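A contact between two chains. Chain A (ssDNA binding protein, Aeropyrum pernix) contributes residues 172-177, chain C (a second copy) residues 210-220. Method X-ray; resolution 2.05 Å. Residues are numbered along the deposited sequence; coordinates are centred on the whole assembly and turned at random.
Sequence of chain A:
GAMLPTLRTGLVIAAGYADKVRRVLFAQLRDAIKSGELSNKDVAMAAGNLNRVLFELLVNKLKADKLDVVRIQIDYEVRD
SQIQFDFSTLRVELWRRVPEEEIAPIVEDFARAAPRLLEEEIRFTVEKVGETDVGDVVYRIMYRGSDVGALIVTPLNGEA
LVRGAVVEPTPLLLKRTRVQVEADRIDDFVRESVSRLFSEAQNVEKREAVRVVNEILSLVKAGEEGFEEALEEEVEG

Chain A 172-177: LLLKRT
Chain C (210-220) VRVVNEILSLV

A β-strand of one subunit lies beside a helix of a second copy in a small contact built around one hydrogen bond, from the backbone of Arg A176 to the carboxylate of Glu C215, with nonpolar packing at Leu A173 before it and a leucine methyl over the Arg A176 guanidinium after it. The strand, Leu A172 to Thr A177, and the helix that enters the second stretch at Val C210 run in roughly the same direction, their axes inclined by 29° (signed crossing angle -29°) and 9.8 Å apart at closest approach. The register is set by Lys A175 and Glu C215, whose CA atoms are 7.5 Å apart. Together the two stretches bury 274 Å².

The helix has phi/psi near -63/-43, with i to i+4 hydrogen bonds such as Glu C215 N to Arg C211 O (3.0 Å). This periodicity turns Arg C211 and Glu C215 toward the strand, and Leu C219 faces it as well. Glu C215 is fully extended, chi1 and chi2 both t and chi3 -3°, so its carboxylate spans the gap to the strand backbone. Arg A176 N donates to Glu C215 OE2 at 3.2 Å, with a nearly linear N-H...O angle of 174°. Glu C215 OE2 also lies 3.7 Å from Lys A175 CB and 4.0 Å from Arg A176 CB. Glutamate suits this position because its length carries an acceptor to the main-chain NH; OE1 is hydrogen-bonded elsewhere in the structure.

Lys A175 (phi/psi -71/161; chi1 m, chi2 t, chi3 -101°, chi4 -146°) directs its CA-to-CB bond toward the helix, but its end leads away, so it contributes aliphatic surface here rather than its charge. Arg A176 (-46/123; t, t, m, chi4 -160°) also directs its CA-to-CB bond toward the helix. Leu C219 (-76/-14; chi1 m, chi2 t) brings CD1 over one face of the guanidinium, 4.0 Å from Arg A176 NE. The flat guanidinium can pack against a methyl group in this way while NH1 and NH2 form hydrogen bonds elsewhere in the structure.

Earlier along the strand, buried Leu A173 (-115/119; chi1 t, chi2 p) directs its CA-to-CB bond toward the helix and places CD2 4.4 Å from both Arg C211 CG and Glu C215 OE1. Arg C211 (chi1 t, chi2 104°, chi3 p, chi4 -151°) offers its aliphatic stem to this leucine. Leu A174 (-93/105; t, p) and Thr A177 (-132/131; m) have CA-to-CB bonds that point away, and Thr A177 OG1 donates to Lys A175 O at 2.7 Å within the strand.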

# COMPACT_ATOMS: atom_id res chain seq x y z
N LEU A 172 5.44 -25.13 -3.66
CA LEU A 172 5.66 -25.84 -4.91
C LEU A 172 4.38 -26.57 -5.25
O LEU A 172 3.75 -27.16 -4.37
CB LEU A 172 6.77 -26.89 -4.73
CG LEU A 172 8.16 -26.33 -4.42
CD1 LEU A 172 9.16 -27.47 -4.18
CD2 LEU A 172 8.60 -25.42 -5.57
N LEU A 173 4.00 -26.51 -6.52
CA LEU A 173 2.85 -27.23 -7.04
C LEU A 173 3.35 -28.28 -8.04
O LEU A 173 3.99 -27.95 -9.04
CB LEU A 173 1.85 -26.27 -7.72
CG LEU A 173 0.73 -26.99 -8.49
CD1 LEU A 173 -0.15 -27.76 -7.52
CD2 LEU A 173 -0.10 -26.00 -9.29
N LEU A 174 3.08 -29.55 -7.76
CA LEU A 174 3.38 -30.62 -8.71
C LEU A 174 2.15 -30.86 -9.54
O LEU A 174 1.16 -31.44 -9.06
CB LEU A 174 3.80 -31.90 -7.97
CG LEU A 174 3.97 -33.13 -8.85
CD1 LEU A 174 5.16 -32.94 -9.79
CD2 LEU A 174 4.10 -34.40 -7.97
N LYS A 175 2.18 -30.39 -10.79
CA LYS A 175 1.03 -30.50 -11.67
C LYS A 175 0.83 -31.95 -12.08
O LYS A 175 1.74 -32.78 -11.96
CB LYS A 175 1.22 -29.62 -12.90
CG LYS A 175 1.05 -28.13 -12.61
CD LYS A 175 1.32 -27.29 -13.84
CE LYS A 175 2.71 -26.67 -13.79
NZ LYS A 175 2.71 -25.33 -14.43
N ARG A 176 -0.37 -32.27 -12.55
CA ARG A 176 -0.68 -33.63 -12.97
C ARG A 176 0.42 -34.21 -13.84
O ARG A 176 0.76 -33.66 -14.88
CB ARG A 176 -2.00 -33.72 -13.74
CG ARG A 176 -2.16 -35.08 -14.41
CD ARG A 176 -3.23 -35.10 -15.47
NE ARG A 176 -4.55 -35.16 -14.87
CZ ARG A 176 -5.63 -35.57 -15.52
NH1 ARG A 176 -6.81 -35.61 -14.91
NH2 ARG A 176 -5.53 -35.96 -16.78
N THR A 177 0.96 -35.34 -13.40
CA THR A 177 2.10 -35.96 -14.06
C THR A 177 1.77 -37.43 -14.25
O THR A 177 1.33 -38.11 -13.31
CB THR A 177 3.37 -35.83 -13.18
OG1 THR A 177 3.67 -34.44 -12.99
CG2 THR A 177 4.57 -36.50 -13.83
N VAL C 210 -6.95 -18.59 -12.32
CA VAL C 210 -6.20 -18.55 -13.58
C VAL C 210 -5.30 -19.77 -13.72
O VAL C 210 -5.24 -20.40 -14.78
CB VAL C 210 -5.35 -17.25 -13.74
CG1 VAL C 210 -4.40 -17.34 -14.94
CG2 VAL C 210 -6.25 -16.02 -13.88
N ARG C 211 -4.61 -20.12 -12.64
CA ARG C 211 -3.69 -21.26 -12.65
C ARG C 211 -4.41 -22.57 -12.98
O ARG C 211 -3.91 -23.40 -13.74
CB ARG C 211 -2.99 -21.36 -11.30
CG ARG C 211 -2.02 -22.51 -11.15
CD ARG C 211 -0.58 -22.04 -11.24
NE ARG C 211 -0.27 -20.96 -10.29
CZ ARG C 211 0.67 -20.04 -10.52
NH1 ARG C 211 1.35 -20.08 -11.65
NH2 ARG C 211 0.91 -19.08 -9.63
N VAL C 212 -5.59 -22.77 -12.39
CA VAL C 212 -6.35 -24.00 -12.64
C VAL C 212 -6.84 -24.07 -14.10
O VAL C 212 -6.74 -25.12 -14.76
CB VAL C 212 -7.55 -24.13 -11.66
CG1 VAL C 212 -8.52 -25.22 -12.14
CG2 VAL C 212 -7.04 -24.44 -10.24
N VAL C 213 -7.35 -22.96 -14.60
CA VAL C 213 -7.80 -22.88 -16.00
C VAL C 213 -6.65 -23.26 -16.93
O VAL C 213 -6.81 -24.09 -17.82
CB VAL C 213 -8.34 -21.47 -16.32
CG1 VAL C 213 -8.66 -21.31 -17.83
CG2 VAL C 213 -9.57 -21.18 -15.48
N ASN C 214 -5.49 -22.65 -16.73
CA ASN C 214 -4.33 -22.95 -17.57
C ASN C 214 -3.85 -24.39 -17.48
O ASN C 214 -3.50 -24.99 -18.49
CB ASN C 214 -3.16 -22.00 -17.26
CG ASN C 214 -3.38 -20.61 -17.86
OD1 ASN C 214 -4.15 -20.45 -18.81
ND2 ASN C 214 -2.70 -19.62 -17.30
N GLU C 215 -3.84 -24.95 -16.28
CA GLU C 215 -3.40 -26.32 -16.11
C GLU C 215 -4.38 -27.27 -16.80
O GLU C 215 -3.98 -28.28 -17.36
CB GLU C 215 -3.27 -26.72 -14.64
CG GLU C 215 -2.85 -28.18 -14.49
CD GLU C 215 -2.74 -28.65 -13.05
OE1 GLU C 215 -2.93 -27.83 -12.13
OE2 GLU C 215 -2.45 -29.86 -12.84
N ILE C 216 -5.66 -26.94 -16.75
CA ILE C 216 -6.65 -27.76 -17.43
C ILE C 216 -6.52 -27.61 -18.94
O ILE C 216 -6.51 -28.59 -19.67
CB ILE C 216 -8.09 -27.38 -17.03
CG1 ILE C 216 -8.37 -27.82 -15.59
CG2 ILE C 216 -9.09 -27.99 -18.02
CD1 ILE C 216 -9.77 -27.40 -15.10
N LEU C 217 -6.43 -26.39 -19.44
CA LEU C 217 -6.30 -26.23 -20.88
C LEU C 217 -5.00 -26.86 -21.43
O LEU C 217 -4.99 -27.36 -22.56
CB LEU C 217 -6.43 -24.76 -21.29
CG LEU C 217 -7.83 -24.18 -21.08
CD1 LEU C 217 -7.84 -22.69 -21.37
CD2 LEU C 217 -8.89 -24.93 -21.94
N SER C 218 -3.93 -26.85 -20.65
CA SER C 218 -2.66 -27.41 -21.09
C SER C 218 -2.72 -28.93 -21.29
O SER C 218 -1.91 -29.51 -22.01
CB SER C 218 -1.52 -27.06 -20.12
OG SER C 218 -1.60 -27.82 -18.93
N LEU C 219 -3.69 -29.59 -20.65
CA LEU C 219 -3.81 -31.04 -20.76
C LEU C 219 -4.41 -31.46 -22.08
O LEU C 219 -4.36 -32.64 -22.44
CB LEU C 219 -4.66 -31.61 -19.63
CG LEU C 219 -4.05 -31.40 -18.25
CD1 LEU C 219 -5.00 -31.87 -17.16
CD2 LEU C 219 -2.74 -32.17 -18.21
N VAL C 220 -5.01 -30.53 -22.81
CA VAL C 220 -5.74 -30.92 -24.01
C VAL C 220 -4.81 -31.36 -25.13
O VAL C 220 -3.83 -30.67 -25.44
CB VAL C 220 -6.65 -29.82 -24.52
CG1 VAL C 220 -7.41 -30.32 -25.73
CG2 VAL C 220 -7.60 -29.37 -23.44